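Thioredoxin domain-containing protein (Aeropyrum pernix, PDB 3HA9) is of unknown function but has a thioredoxin-like fold and probably acts as an oxidoreductase, perhaps with antioxidant activity. Local coordinates at residues Arg61-Tyr66 against Pro111-Val116. Sequence-based numbering, arbitrary orientation.
Sequences RLTEKY and PSWIMV
Two groups grip the hydroxyl of Thr63: Trp113 reaches it from the loop that leads into strand 114-117, and the carbonyl oxygen of Leu59, one turn back in the same helix, accepts the hydrogen that Thr63 OG1 donates. Across the contact the indole is the donor, with Trp113 NE1 3.2 Å from Thr63 OG1 and an N-H...O angle of 157°. The acceptor lies only 15° out of the ring plane, so the bond is made at the pyrrole edge of the indole and not over a face. The torsion of Thr63 fits this role: with chi1 at -67°, OG1 stands beside the backbone N and opposite the carbonyl carbon, while CG2 is turned anti to N. That methyl lies 4.1 Å from both Trp113 NE1 and Ser112 OG, a loose van der Waals fringe around the single polar bond. Ser112 OG meets only that methyl across the contact, its hydrogen bond going to Asp110 OD2. Only 86 Å² is buried between the segments, summed over both, and the nearest backbone pair, Thr63 CA and Ser112 CA, is 9.0 Å apart; side chains alone bridge the distance. A phenylalanine in place of Trp113 would probably leave Thr63 OG1 without its indole donor and open a gap where the larger ring reached the helix. Within the thioredoxin-like fold, the contact ties the C-terminal part of helix 52-65, which starts at the disulfide-bonded Cys52, to the entry of strand 114-117 at one border of the mixed sheet. Both Thr63 and Trp113 rest on Val71 of the adjacent strand 69-75, and the indole also touches Leu59 and Asp60 of helix 52-65 and Ile105 of helix 98-108.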
ATOM      1  N   ARG A  61       0.611   2.240  16.001  1.00 16.07           N
ATOM      2  CA  ARG A  61      -0.195   1.777  17.114  1.00 16.96           C
ATOM      3  C   ARG A  61      -0.968   0.536  16.729  1.00 17.10           C
ATOM      4  O   ARG A  61      -1.043  -0.404  17.517  1.00 17.53           O
ATOM      5  CB  ARG A  61      -1.131   2.885  17.595  1.00 16.32           C
ATOM      6  CG  ARG A  61      -0.375   3.980  18.319  1.00 17.63           C
ATOM      7  CD  ARG A  61      -1.022   5.328  18.114  1.00 16.84           C
ATOM      8  NE  ARG A  61      -2.303   5.418  18.804  1.00 18.02           N
ATOM      9  CZ  ARG A  61      -3.083   6.490  18.773  1.00 17.74           C
ATOM     10  NH1 ARG A  61      -2.710   7.565  18.091  1.00 20.14           N
ATOM     11  NH2 ARG A  61      -4.235   6.482  19.418  1.00 18.43           N
ATOM     12  N   LEU A  62      -1.509   0.508  15.508  1.00 17.05           N
ATOM     13  CA  LEU A  62      -2.279  -0.656  15.070  1.00 16.99           C
ATOM     14  C   LEU A  62      -1.379  -1.880  14.912  1.00 17.49           C
ATOM     15  O   LEU A  62      -1.781  -2.997  15.247  1.00 17.53           O
ATOM     16  CB  LEU A  62      -3.057  -0.345  13.783  1.00 17.30           C
ATOM     17  CG  LEU A  62      -4.200   0.654  14.009  1.00 17.40           C
ATOM     18  CD1 LEU A  62      -4.652   1.282  12.706  1.00 17.64           C
ATOM     19  CD2 LEU A  62      -5.366  -0.020  14.715  1.00 19.22           C
ATOM     20  N   THR A  63      -0.154  -1.655  14.431  1.00 17.19           N
ATOM     21  CA  THR A  63       0.859  -2.709  14.325  1.00 18.47           C
ATOM     22  C   THR A  63       1.166  -3.321  15.691  1.00 18.75           C
ATOM     23  O   THR A  63       1.229  -4.553  15.831  1.00 18.90           O
ATOM     24  CB  THR A  63       2.163  -2.164  13.697  1.00 18.13           C
ATOM     25  OG1 THR A  63       1.915  -1.817  12.330  1.00 20.77           O
ATOM     26  CG2 THR A  63       3.280  -3.209  13.749  1.00 19.00           C
ATOM     27  N   GLU A  64       1.356  -2.459  16.686  1.00 19.50           N
ATOM     28  CA  GLU A  64       1.669  -2.908  18.049  1.00 20.54           C
ATOM     29  C   GLU A  64       0.482  -3.640  18.678  1.00 20.85           C
ATOM     30  O   GLU A  64       0.669  -4.650  19.370  1.00 21.05           O
ATOM     31  CB  GLU A  64       2.114  -1.737  18.927  1.00 20.87           C
ATOM     32  CG  GLU A  64       3.169  -2.115  19.987  1.00 23.74           C
ATOM     33  CD  GLU A  64       2.618  -2.207  21.401  1.00 26.99           C
ATOM     34  OE1 GLU A  64       1.792  -3.102  21.691  1.00 29.95           O
ATOM     35  OE2 GLU A  64       3.035  -1.390  22.246  1.00 27.76           O
ATOM     36  N   LYS A  65      -0.726  -3.141  18.415  1.00 20.93           N
ATOM     37  CA  LYS A  65      -1.966  -3.720  18.962  1.00 21.07           C
ATOM     38  C   LYS A  65      -2.358  -5.052  18.307  1.00 21.17           C
ATOM     39  O   LYS A  65      -2.754  -6.000  19.006  1.00 21.03           O
ATOM     40  CB  LYS A  65      -3.118  -2.708  18.846  1.00 21.29           C
ATOM     41  CG  LYS A  65      -4.431  -3.130  19.506  1.00 21.95           C
ATOM     42  CD  LYS A  65      -5.466  -2.001  19.457  1.00 23.31           C
ATOM     43  CE  LYS A  65      -6.755  -2.406  20.168  1.00 25.38           C
ATOM     44  NZ  LYS A  65      -7.735  -1.283  20.264  1.00 25.25           N
ATOM     45  N   TYR A  66      -2.251  -5.119  16.978  1.00 20.44           N
ATOM     46  CA  TYR A  66      -2.648  -6.310  16.219  1.00 20.38           C
ATOM     47  C   TYR A  66      -1.481  -6.947  15.478  1.00 20.47           C
ATOM     48  O   TYR A  66      -1.070  -6.461  14.416  1.00 20.27           O
ATOM     49  CB  TYR A  66      -3.742  -5.966  15.205  1.00 20.31           C
ATOM     50  CG  TYR A  66      -4.986  -5.372  15.817  1.00 20.36           C
ATOM     51  CD1 TYR A  66      -5.933  -6.186  16.444  1.00 21.09           C
ATOM     52  CD2 TYR A  66      -5.227  -4.001  15.768  1.00 19.73           C
ATOM     53  CE1 TYR A  66      -7.080  -5.644  17.013  1.00 21.82           C
ATOM     54  CE2 TYR A  66      -6.381  -3.451  16.328  1.00 21.13           C
ATOM     55  CZ  TYR A  66      -7.297  -4.277  16.947  1.00 22.29           C
ATOM     56  OH  TYR A  66      -8.437  -3.744  17.510  1.00 23.20           O
ATOM     57  N   PRO A 111       9.920  -0.501  12.149  1.00 18.02           N
ATOM     58  CA  PRO A 111      11.001  -1.262  11.518  1.00 18.96           C
ATOM     59  C   PRO A 111      10.567  -2.585  10.883  1.00 19.40           C
ATOM     60  O   PRO A 111      11.244  -3.078   9.980  1.00 20.17           O
ATOM     61  CB  PRO A 111      12.006  -1.493  12.661  1.00 18.71           C
ATOM     62  CG  PRO A 111      11.347  -0.989  13.926  1.00 18.43           C
ATOM     63  CD  PRO A 111      10.289  -0.033  13.501  1.00 18.44           C
ATOM     64  N   SER A 112       9.449  -3.136  11.345  1.00 18.89           N
ATOM     65  CA  SER A 112       8.923  -4.378  10.808  1.00 19.54           C
ATOM     66  C   SER A 112       8.241  -4.225   9.432  1.00 19.21           C
ATOM     67  O   SER A 112       8.003  -5.222   8.753  1.00 19.98           O
ATOM     68  CB  SER A 112       7.952  -5.039  11.801  1.00 19.82           C
ATOM     69  OG  SER A 112       6.691  -4.391  11.803  1.00 21.10           O
ATOM     70  N   TRP A 113       7.923  -2.998   9.022  1.00 18.74           N
ATOM     71  CA  TRP A 113       7.169  -2.787   7.772  1.00 17.71           C
ATOM     72  C   TRP A 113       7.956  -3.100   6.519  1.00 17.29           C
ATOM     73  O   TRP A 113       9.147  -2.852   6.446  1.00 18.40           O
ATOM     74  CB  TRP A 113       6.687  -1.344   7.664  1.00 17.36           C
ATOM     75  CG  TRP A 113       5.763  -0.917   8.717  1.00 16.57           C
ATOM     76  CD1 TRP A 113       5.142  -1.710   9.651  1.00 17.70           C
ATOM     77  CD2 TRP A 113       5.300   0.408   8.949  1.00 16.16           C
ATOM     78  NE1 TRP A 113       4.334  -0.949  10.455  1.00 16.25           N
ATOM     79  CE2 TRP A 113       4.405   0.355  10.044  1.00 16.97           C
ATOM     80  CE3 TRP A 113       5.558   1.653   8.339  1.00 16.15           C
ATOM     81  CZ2 TRP A 113       3.775   1.483  10.549  1.00 16.05           C
ATOM     82  CZ3 TRP A 113       4.919   2.786   8.847  1.00 14.98           C
ATOM     83  CH2 TRP A 113       4.037   2.691   9.935  1.00 16.91           C
ATOM     84  N   ILE A 114       7.264  -3.598   5.498  1.00 15.10           N
ATOM     85  CA  ILE A 114       7.868  -3.779   4.183  1.00 14.40           C
ATOM     86  C   ILE A 114       7.854  -2.411   3.499  1.00 13.44           C
ATOM     87  O   ILE A 114       6.868  -1.703   3.587  1.00 13.76           O
ATOM     88  CB  ILE A 114       7.050  -4.829   3.377  1.00 13.16           C
ATOM     89  CG1 ILE A 114       7.008  -6.170   4.136  1.00 15.21           C
ATOM     90  CG2 ILE A 114       7.587  -5.007   1.941  1.00 15.52           C
ATOM     91  CD1 ILE A 114       6.056  -7.198   3.525  1.00 13.63           C
ATOM     92  N   MET A 115       8.944  -2.037   2.841  1.00 13.69           N
ATOM     93  CA  MET A 115       9.020  -0.752   2.136  1.00 13.61           C
ATOM     94  C   MET A 115       9.104  -1.020   0.623  1.00 13.16           C
ATOM     95  O   MET A 115       9.891  -1.846   0.154  1.00 12.95           O
ATOM     96  CB  MET A 115      10.211   0.101   2.622  1.00 12.75           C
ATOM     97  CG  MET A 115      10.035   0.791   4.028  1.00 14.51           C
ATOM     98  SD  MET A 115      11.575   1.579   4.584  1.00 13.23           S
ATOM     99  CE  MET A 115      12.481   0.211   5.252  1.00 19.19           C
ATOM    100  N   VAL A 116       8.271  -0.324  -0.141  1.00 12.66           N
ATOM    101  CA  VAL A 116       8.156  -0.549  -1.579  1.00 12.73           C
ATOM    102  C   VAL A 116       8.176   0.814  -2.242  1.00 12.28           C
ATOM    103  O   VAL A 116       7.625   1.756  -1.696  1.00 13.19           O
ATOM    104  CB  VAL A 116       6.799  -1.270  -1.908  1.00 11.97           C
ATOM    105  CG1 VAL A 116       6.448  -1.206  -3.366  1.00 13.66           C
ATOM    106  CG2 VAL A 116       6.852  -2.736  -1.459  1.00 11.79           C
TER